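Local coordinates for sarcolemmal membrane-associated protein (Homo sapiens, PDB 6AR0) that belongs to the extended STRIPAK phosphatase complex that dephosphorylates STK3 and thereby inhibits Hippo signaling, its FHA domain being the part described here, at residues R32-A35 and R36-P39; F46-K49 and V50-R53; W59-H62 and K63-K66; V109-N112 and T113-V116. One frame throughout, in Å; residues are numbered along the deposited sequence.

Contact 1: residues R32-A35 and R36-P39; sequences RSVA and RCRP
R38 NH1 donates to S33 OG over 3.0 Å, nearly straight at 166° and within the plane of the guanidinium, so the hydroxyl meets the edge of that flat group. Two backbone bonds close the loop beneath it: C37 N reaches V34 O at 2.8 Å, and V34 N returns a bond to C37 O at 3.0 Å. They make V34 and C37 an isolated antiparallel hydrogen-bonded pair at the ends of a type II turn, with A35 and R36 at its corner. A bend at chi2 (-59°) folds the R38 chain back over this turn, and one guanidinium face lies on the peptide between V34 and A35, with V34 C 3.3 Å above the R38 plane. S33 OG thus helps set the rotation of a group whose face already rests on the backbone. An alanine in place of S33 would leave R38 NH1 without this acceptor and is likely to free the guanidinium to turn over the V34-A35 peptide. Packing is thin further out: V34 CG2 meets C37 CB at 3.7 Å, and P39 CD sits 3.3 Å from S33 OG. The hairpin-like loop stands at the surface after strand 28-32, on the way to strand 44-46. At its base S33 pairs through its backbone with F46, while the R32 side chain turns elsewhere, bonding L51 O with NH1.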
ATOM      1  N   ARG A  32      -4.338  -4.866   7.549  1.00  9.33           N
ATOM      2  CA  ARG A  32      -4.546  -4.335   8.888  1.00  9.60           C
ATOM      3  C   ARG A  32      -3.767  -5.135   9.924  1.00 10.36           C
ATOM      4  O   ARG A  32      -3.654  -6.362   9.823  1.00 11.84           O
ATOM      5  CB  ARG A  32      -6.036  -4.415   9.223  1.00 11.84           C
ATOM      6  CG  ARG A  32      -6.428  -3.665  10.475  1.00 12.25           C
ATOM      7  CD  ARG A  32      -7.914  -3.706  10.716  1.00 14.55           C
ATOM      8  NE  ARG A  32      -8.348  -5.029  11.169  1.00 18.53           N
ATOM      9  CZ  ARG A  32      -9.038  -5.909  10.448  1.00 16.91           C
ATOM     10  NH1 ARG A  32      -9.431  -5.646   9.208  1.00 17.39           N
ATOM     11  NH2 ARG A  32      -9.359  -7.078  10.986  1.00 22.17           N
ATOM     12  N   SER A  33      -3.270  -4.434  10.940  1.00  9.74           N
ATOM     13  CA  SER A  33      -2.621  -5.071  12.074  1.00  9.98           C
ATOM     14  C   SER A  33      -3.580  -6.030  12.767  1.00 12.99           C
ATOM     15  O   SER A  33      -4.708  -5.659  13.102  1.00 13.87           O
ATOM     16  CB  SER A  33      -2.196  -3.976  13.046  1.00 11.79           C
ATOM     17  OG  SER A  33      -1.614  -4.534  14.197  1.00 12.49           O
ATOM     18  N   VAL A  34      -3.116  -7.263  12.974  1.00 11.55           N
ATOM     19  CA  VAL A  34      -3.851  -8.294  13.692  1.00 13.70           C
ATOM     20  C   VAL A  34      -2.837  -9.097  14.496  1.00 13.77           C
ATOM     21  O   VAL A  34      -1.624  -8.971  14.306  1.00 13.85           O
ATOM     22  CB  VAL A  34      -4.635  -9.219  12.736  1.00 14.68           C
ATOM     23  CG1 VAL A  34      -5.715  -8.434  11.999  1.00 17.93           C
ATOM     24  CG2 VAL A  34      -3.690  -9.911  11.757  1.00 17.42           C
ATOM     25  N   ALA A  35      -3.338  -9.931  15.404  1.00 15.28           N
ATOM     26  CA  ALA A  35      -2.435 -10.742  16.202  1.00 16.43           C
ATOM     27  C   ALA A  35      -1.516 -11.527  15.276  1.00 17.01           C
ATOM     28  O   ALA A  35      -1.950 -12.059  14.249  1.00 18.09           O
ATOM     29  CB  ALA A  35      -3.228 -11.693  17.096  1.00 18.31           C
ATOM     30  N   ARG A  36      -0.234 -11.568  15.624  1.00 17.73           N
ATOM     31  CA  ARG A  36       0.825 -12.249  14.888  1.00 18.58           C
ATOM     32  C   ARG A  36       1.250 -11.514  13.624  1.00 18.25           C
ATOM     33  O   ARG A  36       2.222 -11.933  12.993  1.00 19.92           O
ATOM     34  CB  ARG A  36       0.486 -13.703  14.519  1.00 20.01           C
ATOM     35  CG  ARG A  36       0.067 -14.523  15.696  1.00 22.78           C
ATOM     36  CD  ARG A  36       0.244 -15.985  15.408  1.00 28.94           C
ATOM     37  NE  ARG A  36       1.645 -16.358  15.260  1.00 31.26           N
ATOM     38  CZ  ARG A  36       2.079 -17.611  15.285  1.00 33.56           C
ATOM     39  NH1 ARG A  36       1.223 -18.610  15.452  1.00 34.94           N
ATOM     40  NH2 ARG A  36       3.371 -17.869  15.148  1.00 39.98           N
ATOM     41  N   CYS A  37       0.565 -10.439  13.222  1.00 15.60           N
ATOM     42  CA  CYS A  37       0.897  -9.701  12.003  1.00 15.49           C
ATOM     43  C   CYS A  37       0.795  -8.227  12.373  1.00 13.26           C
ATOM     44  O   CYS A  37      -0.222  -7.579  12.126  1.00 13.47           O
ATOM     45  CB  CYS A  37      -0.058 -10.037  10.865  1.00 18.19           C
ATOM     46  SG  CYS A  37      -0.224 -11.761  10.486  1.00 25.46           S
ATOM     47  N   ARG A  38       1.833  -7.715  13.004  1.00 13.45           N
ATOM     48  CA  ARG A  38       1.820  -6.356  13.492  1.00 12.54           C
ATOM     49  C   ARG A  38       2.702  -5.456  12.639  1.00 11.91           C
ATOM     50  O   ARG A  38       3.549  -5.927  11.871  1.00 12.86           O
ATOM     51  CB  ARG A  38       2.332  -6.327  14.935  1.00 15.05           C
ATOM     52  CG  ARG A  38       1.481  -7.157  15.892  1.00 16.38           C
ATOM     53  CD  ARG A  38       0.041  -6.669  15.904  1.00 13.57           C
ATOM     54  NE  ARG A  38      -0.753  -7.301  16.952  1.00 15.36           N
ATOM     55  CZ  ARG A  38      -2.053  -7.105  17.124  1.00 14.28           C
ATOM     56  NH1 ARG A  38      -2.711  -6.282  16.331  1.00 15.15           N
ATOM     57  NH2 ARG A  38      -2.694  -7.720  18.105  1.00 17.69           N
ATOM     58  N   PRO A  39       2.506  -4.142  12.729  1.00 10.94           N
ATOM     59  CA  PRO A  39       3.354  -3.215  11.969  1.00 11.49           C
ATOM     60  C   PRO A  39       4.824  -3.369  12.322  1.00 11.72           C
ATOM     61  O   PRO A  39       5.186  -3.581  13.476  1.00 13.88           O
ATOM     62  CB  PRO A  39       2.832  -1.839  12.395  1.00 12.24           C
ATOM     63  CG  PRO A  39       1.429  -2.090  12.827  1.00 13.08           C
ATOM     64  CD  PRO A  39       1.449  -3.436  13.468  1.00 12.86           C
TER

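Contact 2: residues F46-K49 and V50-R53; sequences FDCK and VLSR
L51 pushes its two methyl branches into the side chains just before it: CD1 lies 3.6 Å from C48 SG, and CD2 comes within 3.9 Å of F46 CD2, meeting the ring obliquely. V50 CG2 reaches the same sulfur, 3.8 Å from C48 SG, so the sulfur touches both residues. C48 reaches them because its SG swings opposite the backbone N (chi1 178°). This apolar cluster is buried, and it continues beyond the segment onto strand 117-128, where V50 rests on C120 and both F46 and L51 on I121. The backbone that brings it together is a type I turn from C48 to L51, closed by a weak bond from L51 N to C48 O at 3.4 Å. It belongs to the loop that joins strand 44-46 to strand 56-61 in the FHA sandwich and leads into the S-x-x-H motif of the family, beginning at S52. An alanine at L51 would probably open a gap between C48 SG and the F46 ring, since both methyls that fill it would go. The outer side is quite different. K49, at the turn's exposed corner, runs out fully extended past H118, and its NZ forms a salt bridge with E111. One carbonyl of the turn serves another part of the chain: V50 O receives N76 ND2.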
ATOM      1  N   PHE A  46      -0.540  -2.156   8.769  1.00  7.81           N
ATOM      2  CA  PHE A  46      -0.881  -0.866   9.354  1.00  8.00           C
ATOM      3  C   PHE A  46      -1.950  -1.010  10.426  1.00  9.01           C
ATOM      4  O   PHE A  46      -2.961  -1.700  10.229  1.00  9.13           O
ATOM      5  CB  PHE A  46      -1.377   0.120   8.288  1.00  9.27           C
ATOM      6  CG  PHE A  46      -0.362   0.398   7.210  1.00  7.87           C
ATOM      7  CD1 PHE A  46       0.636   1.354   7.386  1.00  9.01           C
ATOM      8  CD2 PHE A  46      -0.390  -0.314   6.022  1.00  7.96           C
ATOM      9  CE1 PHE A  46       1.571   1.582   6.396  1.00  8.84           C
ATOM     10  CE2 PHE A  46       0.557  -0.085   5.044  1.00  8.59           C
ATOM     11  CZ  PHE A  46       1.528   0.870   5.232  1.00  8.78           C
ATOM     12  N   ASP A  47      -1.731  -0.346  11.548  1.00  9.56           N
ATOM     13  CA  ASP A  47      -2.761  -0.195  12.567  1.00 10.41           C
ATOM     14  C   ASP A  47      -3.681   0.909  12.064  1.00 10.01           C
ATOM     15  O   ASP A  47      -3.400   2.104  12.227  1.00 12.32           O
ATOM     16  CB  ASP A  47      -2.101   0.154  13.891  1.00 11.35           C
ATOM     17  CG  ASP A  47      -3.080   0.330  15.006  1.00 14.16           C
ATOM     18  OD1 ASP A  47      -4.296   0.107  14.783  1.00 14.76           O
ATOM     19  OD2 ASP A  47      -2.621   0.677  16.113  1.00 16.51           O
ATOM     20  N   CYS A  48      -4.760   0.504  11.391  1.00 10.19           N
ATOM     21  CA  CYS A  48      -5.692   1.428  10.743  1.00 10.52           C
ATOM     22  C   CYS A  48      -6.994   0.677  10.535  1.00 10.21           C
ATOM     23  O   CYS A  48      -7.008  -0.369   9.881  1.00 11.09           O
ATOM     24  CB  CYS A  48      -5.125   1.893   9.395  1.00 11.50           C
ATOM     25  SG  CYS A  48      -6.197   3.004   8.465  1.00 13.27           S
ATOM     26  N   LYS A  49      -8.081   1.230  11.071  1.00 12.26           N
ATOM     27  CA  LYS A  49      -9.339   0.507  11.161  1.00 12.93           C
ATOM     28  C   LYS A  49      -9.903   0.153   9.794  1.00 12.10           C
ATOM     29  O   LYS A  49     -10.578  -0.877   9.648  1.00 14.03           O
ATOM     30  CB  LYS A  49     -10.350   1.371  11.925  1.00 14.63           C
ATOM     31  CG  LYS A  49     -11.626   0.646  12.267  1.00 15.62           C
ATOM     32  CD  LYS A  49     -12.588   1.510  13.050  1.00 18.13           C
ATOM     33  CE  LYS A  49     -13.854   0.747  13.373  1.00 20.61           C
ATOM     34  NZ  LYS A  49     -14.883   1.647  13.924  1.00 21.32           N
ATOM     35  N   VAL A  50      -9.709   1.025   8.807  1.00 11.30           N
ATOM     36  CA  VAL A  50     -10.420   0.900   7.539  1.00 11.13           C
ATOM     37  C   VAL A  50      -9.762  -0.081   6.581  1.00 10.90           C
ATOM     38  O   VAL A  50     -10.328  -0.339   5.505  1.00 13.33           O
ATOM     39  CB  VAL A  50     -10.657   2.284   6.895  1.00 11.96           C
ATOM     40  CG1 VAL A  50     -11.385   3.229   7.859  1.00 15.87           C
ATOM     41  CG2 VAL A  50      -9.364   2.904   6.443  1.00 13.53           C
ATOM     42  N   LEU A  51      -8.613  -0.661   6.929  1.00  9.95           N
ATOM     43  CA  LEU A  51      -7.980  -1.666   6.078  1.00  9.09           C
ATOM     44  C   LEU A  51      -8.559  -3.043   6.346  1.00 10.36           C
ATOM     45  O   LEU A  51      -8.934  -3.373   7.474  1.00 11.47           O
ATOM     46  CB  LEU A  51      -6.471  -1.745   6.308  1.00 10.04           C
ATOM     47  CG  LEU A  51      -5.644  -0.794   5.419  1.00 10.73           C
ATOM     48  CD1 LEU A  51      -5.887   0.677   5.741  1.00 12.52           C
ATOM     49  CD2 LEU A  51      -4.168  -1.109   5.516  1.00 14.24           C
ATOM     50  N   SER A  52      -8.600  -3.858   5.298  1.00 10.16           N
ATOM     51  CA  SER A  52      -8.895  -5.274   5.435  1.00 10.27           C
ATOM     52  C   SER A  52      -7.646  -6.037   5.881  1.00 10.68           C
ATOM     53  O   SER A  52      -6.512  -5.567   5.737  1.00  9.87           O
ATOM     54  CB  SER A  52      -9.416  -5.828   4.105  1.00 10.92           C
ATOM     55  OG  SER A  52     -10.624  -5.195   3.732  1.00 12.31           O
ATOM     56  N   ARG A  53      -7.863  -7.231   6.440  1.00 11.26           N
ATOM     57  CA  ARG A  53      -6.741  -8.062   6.859  1.00 11.64           C
ATOM     58  C   ARG A  53      -5.857  -8.413   5.673  1.00 10.79           C
ATOM     59  O   ARG A  53      -4.626  -8.313   5.748  1.00 11.49           O
ATOM     60  CB  ARG A  53      -7.258  -9.336   7.527  1.00 14.22           C
ATOM     61  CG  ARG A  53      -6.149 -10.272   7.996  1.00 16.65           C
ATOM     62  CD  ARG A  53      -6.690 -11.561   8.599  1.00 18.91           C
ATOM     63  NE  ARG A  53      -5.604 -12.411   9.094  1.00 25.93           N
ATOM     64  CZ  ARG A  53      -5.403 -12.746  10.370  1.00 29.38           C
ATOM     65  NH1 ARG A  53      -6.224 -12.338  11.333  1.00 30.41           N
ATOM     66  NH2 ARG A  53      -4.369 -13.515  10.686  1.00 29.25           N
TER

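Contact 3: residues W59-H62 and K63-K66; sequences WFDH and KTGK
F60 leans its ring obliquely on the backbone of the returning chain, with CE1 3.5 Å from G65 C and CD1 next to the carbonyl of K66. With CG set opposite the backbone N (chi1 177°), the ring also turns an edge to H62, and F60 CD2 stands 3.4 Å above the centre of the imidazole face. Polar grip comes mostly from D61. Its N bonds K66 O at 2.8 Å, and its own O takes G65 N at 2.9 Å, the nitrogen nearly in line with the C=O but its N-H bent away (143°), plus a weaker bond from T64 N. The carboxylate then folds over the loop: K63 N donates to D61 OD1 at 3.1 Å, on the anti side of the group and 21° out of its plane, which makes an Asx turn. This is the hairpin between strands 56-61 and 66-71 of the five-stranded sheet, reversed through the loop that follows D61. The backbone of G65 takes a left-handed bend (phi 81°), where a CB would jam against T64 O. At the outer surface one water joins the ends of two side chains, donating to D61 OD2 at 2.8 Å and lying 2.7 Å from T64 OG1. K66 heads away from the loop to a salt bridge with E96, whereas the F60 ring continues inward to meet F67.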
ATOM      1  N   TRP A  59       4.576  -6.082  -5.185  1.00  7.05           N
ATOM      2  CA  TRP A  59       5.716  -6.910  -5.550  1.00  6.95           C
ATOM      3  C   TRP A  59       6.545  -6.246  -6.633  1.00  6.42           C
ATOM      4  O   TRP A  59       6.123  -5.301  -7.302  1.00  7.33           O
ATOM      5  CB  TRP A  59       5.296  -8.313  -5.988  1.00  8.34           C
ATOM      6  CG  TRP A  59       4.561  -8.432  -7.311  1.00  7.62           C
ATOM      7  CD1 TRP A  59       5.097  -8.740  -8.523  1.00  8.18           C
ATOM      8  CD2 TRP A  59       3.149  -8.306  -7.513  1.00  7.73           C
ATOM      9  NE1 TRP A  59       4.107  -8.814  -9.464  1.00  8.57           N
ATOM     10  CE2 TRP A  59       2.899  -8.559  -8.870  1.00  7.68           C
ATOM     11  CE3 TRP A  59       2.070  -8.024  -6.670  1.00  8.63           C
ATOM     12  CZ2 TRP A  59       1.616  -8.555  -9.404  1.00  8.78           C
ATOM     13  CZ3 TRP A  59       0.798  -8.011  -7.200  1.00  9.12           C
ATOM     14  CH2 TRP A  59       0.581  -8.273  -8.555  1.00 10.04           C
ATOM     15  N   PHE A  60       7.740  -6.802  -6.800  1.00  7.42           N
ATOM     16  CA  PHE A  60       8.654  -6.474  -7.881  1.00  7.47           C
ATOM     17  C   PHE A  60       8.774  -7.674  -8.803  1.00  8.35           C
ATOM     18  O   PHE A  60       9.001  -8.790  -8.336  1.00  9.45           O
ATOM     19  CB  PHE A  60      10.034  -6.135  -7.312  1.00  8.12           C
ATOM     20  CG  PHE A  60      11.082  -5.856  -8.356  1.00  9.29           C
ATOM     21  CD1 PHE A  60      10.982  -4.753  -9.185  1.00 10.21           C
ATOM     22  CD2 PHE A  60      12.177  -6.694  -8.505  1.00 10.28           C
ATOM     23  CE1 PHE A  60      11.965  -4.497 -10.144  1.00 13.08           C
ATOM     24  CE2 PHE A  60      13.156  -6.430  -9.449  1.00 12.51           C
ATOM     25  CZ  PHE A  60      13.042  -5.344 -10.268  1.00 14.06           C
ATOM     26  N   ASP A  61       8.590  -7.442 -10.098  1.00  9.16           N
ATOM     27  CA  ASP A  61       8.718  -8.477 -11.119  1.00 11.41           C
ATOM     28  C   ASP A  61      10.155  -8.440 -11.601  1.00 11.48           C
ATOM     29  O   ASP A  61      10.548  -7.550 -12.361  1.00 14.42           O
ATOM     30  CB  ASP A  61       7.742  -8.183 -12.250  1.00 12.76           C
ATOM     31  CG  ASP A  61       7.735  -9.246 -13.312  1.00 14.50           C
ATOM     32  OD1 ASP A  61       8.758  -9.939 -13.474  1.00 18.37           O
ATOM     33  OD2 ASP A  61       6.697  -9.360 -14.004  1.00 16.89           O
ATOM     34  N   HIS A  62      10.942  -9.407 -11.127  1.00 15.13           N
ATOM     35  CA  HIS A  62      12.380  -9.404 -11.344  1.00 21.73           C
ATOM     36  C   HIS A  62      12.745  -9.609 -12.812  1.00 24.13           C
ATOM     37  O   HIS A  62      13.873  -9.291 -13.201  1.00 27.29           O
ATOM     38  CB  HIS A  62      13.045 -10.472 -10.450  1.00 18.76           C
ATOM     39  CG  HIS A  62      12.969 -10.182  -8.970  1.00 19.51           C
ATOM     40  ND1 HIS A  62      11.809 -10.317  -8.234  1.00 21.88           N
ATOM     41  CD2 HIS A  62      13.924  -9.786  -8.090  1.00 20.02           C
ATOM     42  CE1 HIS A  62      12.050 -10.001  -6.972  1.00 20.87           C
ATOM     43  NE2 HIS A  62      13.326  -9.677  -6.858  1.00 18.82           N
ATOM     44  N   LYS A  63      11.822 -10.106 -13.639  1.00 17.92           N
ATOM     45  CA  LYS A  63      12.123 -10.390 -15.037  1.00 21.88           C
ATOM     46  C   LYS A  63      11.802  -9.240 -15.990  1.00 19.27           C
ATOM     47  O   LYS A  63      12.259  -9.265 -17.139  1.00 24.03           O
ATOM     48  CB  LYS A  63      11.412 -11.674 -15.479  1.00 29.90           C
ATOM     49  CG  LYS A  63      12.110 -12.937 -14.978  1.00 30.26           C
ATOM     50  CD  LYS A  63      11.736 -14.164 -15.775  1.00 28.45           C
ATOM     51  CE  LYS A  63      12.695 -15.319 -15.489  1.00 29.11           C
ATOM     52  NZ  LYS A  63      12.401 -16.489 -16.355  1.00 33.60           N
ATOM     53  N   THR A  64      11.051  -8.236 -15.557  1.00 19.31           N
ATOM     54  CA  THR A  64      10.795  -7.063 -16.376  1.00 19.24           C
ATOM     55  C   THR A  64      11.218  -5.761 -15.718  1.00 18.99           C
ATOM     56  O   THR A  64      11.267  -4.731 -16.401  1.00 19.44           O
ATOM     57  CB  THR A  64       9.303  -6.954 -16.716  1.00 19.57           C
ATOM     58  OG1 THR A  64       8.564  -6.667 -15.521  1.00 17.63           O
ATOM     59  CG2 THR A  64       8.797  -8.252 -17.347  1.00 24.33           C
ATOM     60  N   GLY A  65      11.511  -5.765 -14.421  1.00 15.17           N
ATOM     61  CA  GLY A  65      11.885  -4.542 -13.746  1.00 15.93           C
ATOM     62  C   GLY A  65      10.714  -3.675 -13.359  1.00 14.30           C
ATOM     63  O   GLY A  65      10.915  -2.502 -13.025  1.00 17.98           O
ATOM     64  N   LYS A  66       9.498  -4.218 -13.371  1.00 13.97           N
ATOM     65  CA  LYS A  66       8.297  -3.463 -13.047  1.00 11.65           C
ATOM     66  C   LYS A  66       7.795  -3.831 -11.651  1.00  9.75           C
ATOM     67  O   LYS A  66       7.956  -4.964 -11.183  1.00 11.03           O
ATOM     68  CB  LYS A  66       7.187  -3.749 -14.068  1.00 12.73           C
ATOM     69  CG  LYS A  66       7.410  -3.222 -15.491  1.00 17.40           C
ATOM     70  CD  LYS A  66       6.190  -3.494 -16.413  1.00 14.60           C
ATOM     71  CE  LYS A  66       6.346  -2.830 -17.779  1.00 19.44           C
ATOM     72  NZ  LYS A  66       6.274  -1.349 -17.676  1.00 17.39           N
TER
HETATM   73  O   HOH W   1       5.920  -7.327 -15.705  1.00 18.39           O

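Contact 4: residues V109-N112 and T113-V116; sequences VTEN and TRKV
E111 N bonds V116 O at 2.9 Å with a nearly straight N-H (165°), and T110 CA sends a C-H to the same oxygen at 3.4 Å, so one carbonyl holds the start of the loop from two residues. Further out the hold is slacker: E111 O and R114 O face each other as two acceptors, the chain reverses at N112 and T113, and on the way back an inverse gamma turn centred on K115 carries a weak bond from V116 N to R114 O at 3.1 Å. Among the side chains, E111 and R114 do the touching. They run side by side in the same direction, E111 CB against R114 CG at 3.8 Å, with the aliphatic stems as the meeting parts. Their charged ends do not pair: E111 OE1 is 6.4 Å from R114 NE, and carboxylate and guanidinium planes are turned 76° apart. A bend at chi2 (-67°) takes the E111 carboxylate off from the loop, and its OE2 is engaged instead in a salt bridge with K49. The opposite charge of R114 may still be felt through space, but weakly. E111 CG also passes 3.7 Å from V116 O, and T110 CG2 lies at a like distance from that oxygen. The whole makes an exposed hairpin tip between strand 109-110 and strand 117-128, which pair antiparallel just behind it: V109 is backbone-bonded to H118, and T110 OG1 is hydrogen-bonded to T117 OG1.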
ATOM      1  N   VAL A 109     -13.623   7.226   6.965  1.00 11.92           N
ATOM      2  CA  VAL A 109     -14.967   6.754   7.284  1.00 13.65           C
ATOM      3  C   VAL A 109     -15.470   7.547   8.486  1.00 13.29           C
ATOM      4  O   VAL A 109     -14.874   7.464   9.566  1.00 14.12           O
ATOM      5  CB  VAL A 109     -14.948   5.247   7.606  1.00 14.50           C
ATOM      6  CG1 VAL A 109     -16.311   4.782   8.106  1.00 18.59           C
ATOM      7  CG2 VAL A 109     -14.521   4.433   6.387  1.00 18.85           C
ATOM      8  N   THR A 110     -16.575   8.287   8.321  1.00 13.56           N
ATOM      9  CA  THR A 110     -17.289   8.853   9.466  1.00 13.22           C
ATOM     10  C   THR A 110     -18.374   7.857   9.841  1.00 12.14           C
ATOM     11  O   THR A 110     -19.197   7.499   8.997  1.00 12.93           O
ATOM     12  CB  THR A 110     -17.898  10.219   9.150  1.00 16.91           C
ATOM     13  OG1 THR A 110     -16.859  11.146   8.813  1.00 19.91           O
ATOM     14  CG2 THR A 110     -18.675  10.754  10.357  1.00 17.69           C
ATOM     15  N   GLU A 111     -18.345   7.379  11.080  1.00 10.68           N
ATOM     16  CA  GLU A 111     -19.271   6.340  11.501  1.00 10.59           C
ATOM     17  C   GLU A 111     -20.712   6.817  11.353  1.00 10.83           C
ATOM     18  O   GLU A 111     -21.028   7.995  11.538  1.00 10.96           O
ATOM     19  CB  GLU A 111     -19.000   5.952  12.957  1.00 10.29           C
ATOM     20  CG  GLU A 111     -17.642   5.332  13.201  1.00 11.53           C
ATOM     21  CD  GLU A 111     -17.492   3.985  12.541  1.00 20.23           C
ATOM     22  OE1 GLU A 111     -18.523   3.346  12.220  1.00 23.36           O
ATOM     23  OE2 GLU A 111     -16.331   3.561  12.350  1.00 25.75           O
ATOM     24  N   ASN A 112     -21.606   5.881  11.030  1.00 11.05           N
ATOM     25  CA  ASN A 112     -23.015   6.232  10.913  1.00 11.40           C
ATOM     26  C   ASN A 112     -23.704   6.304  12.267  1.00 11.09           C
ATOM     27  O   ASN A 112     -24.754   6.939  12.382  1.00 11.34           O
ATOM     28  CB  ASN A 112     -23.716   5.233  10.000  1.00 11.97           C
ATOM     29  CG  ASN A 112     -23.177   5.285   8.590  1.00 13.55           C
ATOM     30  OD1 ASN A 112     -22.955   6.368   8.036  1.00 15.23           O
ATOM     31  ND2 ASN A 112     -22.935   4.125   8.005  1.00 13.95           N
ATOM     32  N   THR A 113     -23.126   5.682  13.288  1.00 10.65           N
ATOM     33  CA  THR A 113     -23.739   5.556  14.597  1.00 10.40           C
ATOM     34  C   THR A 113     -23.158   6.505  15.638  1.00 10.09           C
ATOM     35  O   THR A 113     -23.680   6.555  16.756  1.00 10.06           O
ATOM     36  CB  THR A 113     -23.523   4.132  15.098  1.00 13.10           C
ATOM     37  OG1 THR A 113     -22.147   3.798  14.899  1.00 16.14           O
ATOM     38  CG2 THR A 113     -24.403   3.145  14.342  1.00 14.75           C
ATOM     39  N   ARG A 114     -22.101   7.245  15.311  1.00 10.11           N
ATOM     40  CA  ARG A 114     -21.492   8.177  16.251  1.00 10.06           C
ATOM     41  C   ARG A 114     -20.640   9.155  15.462  1.00 10.34           C
ATOM     42  O   ARG A 114     -20.242   8.886  14.323  1.00 10.44           O
ATOM     43  CB  ARG A 114     -20.623   7.458  17.287  1.00  9.89           C
ATOM     44  CG  ARG A 114     -19.365   6.841  16.684  1.00 10.11           C
ATOM     45  CD  ARG A 114     -18.416   6.414  17.753  1.00 10.04           C
ATOM     46  NE  ARG A 114     -18.806   5.159  18.392  1.00 10.02           N
ATOM     47  CZ  ARG A 114     -18.325   4.747  19.563  1.00 10.23           C
ATOM     48  NH1 ARG A 114     -17.525   5.535  20.281  1.00 10.46           N
ATOM     49  NH2 ARG A 114     -18.664   3.549  20.021  1.00 10.37           N
ATOM     50  N   LYS A 115     -20.326  10.282  16.100  1.00 10.57           N
ATOM     51  CA  LYS A 115     -19.496  11.310  15.471  1.00 11.02           C
ATOM     52  C   LYS A 115     -18.019  11.017  15.739  1.00 11.00           C
ATOM     53  O   LYS A 115     -17.376  11.615  16.610  1.00 11.30           O
ATOM     54  CB  LYS A 115     -19.910  12.695  15.954  1.00 11.55           C
ATOM     55  CG  LYS A 115     -21.330  13.110  15.551  1.00 15.89           C
ATOM     56  CD  LYS A 115     -21.735  14.460  16.126  1.00 18.22           C
ATOM     57  CE  LYS A 115     -20.819  15.585  15.658  1.00 25.21           C
ATOM     58  NZ  LYS A 115     -21.241  16.900  16.216  1.00 34.07           N
ATOM     59  N   VAL A 116     -17.482  10.066  14.972  1.00 10.77           N
ATOM     60  CA  VAL A 116     -16.051   9.784  14.921  1.00 10.86           C
ATOM     61  C   VAL A 116     -15.694   9.523  13.468  1.00 10.85           C
ATOM     62  O   VAL A 116     -16.447   8.852  12.751  1.00 10.67           O
ATOM     63  CB  VAL A 116     -15.664   8.554  15.765  1.00 10.65           C
ATOM     64  CG1 VAL A 116     -14.186   8.216  15.579  1.00 13.46           C
ATOM     65  CG2 VAL A 116     -15.965   8.786  17.229  1.00 11.47           C
TER

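From the N terminus the four contacts follow in series; none nests in or crosses another. Contact 1 closes the loop leaving strand 28-32, and contact 2 the turn after strand 44-46. These two touch, with centres about 9 Å apart, and bring together two loops at one end of the FHA sandwich, the end at which FHA domains generally recognise phosphothreonine. Contact 3 reverses strand 56-61 into 66-71 across the chain's centre from contact 2, its centre about 27 Å from those of contacts 1 and 2. Contact 4 tips the projecting hairpin 109-110/117-128 and comes back to contact 2, where V50 packs on V109.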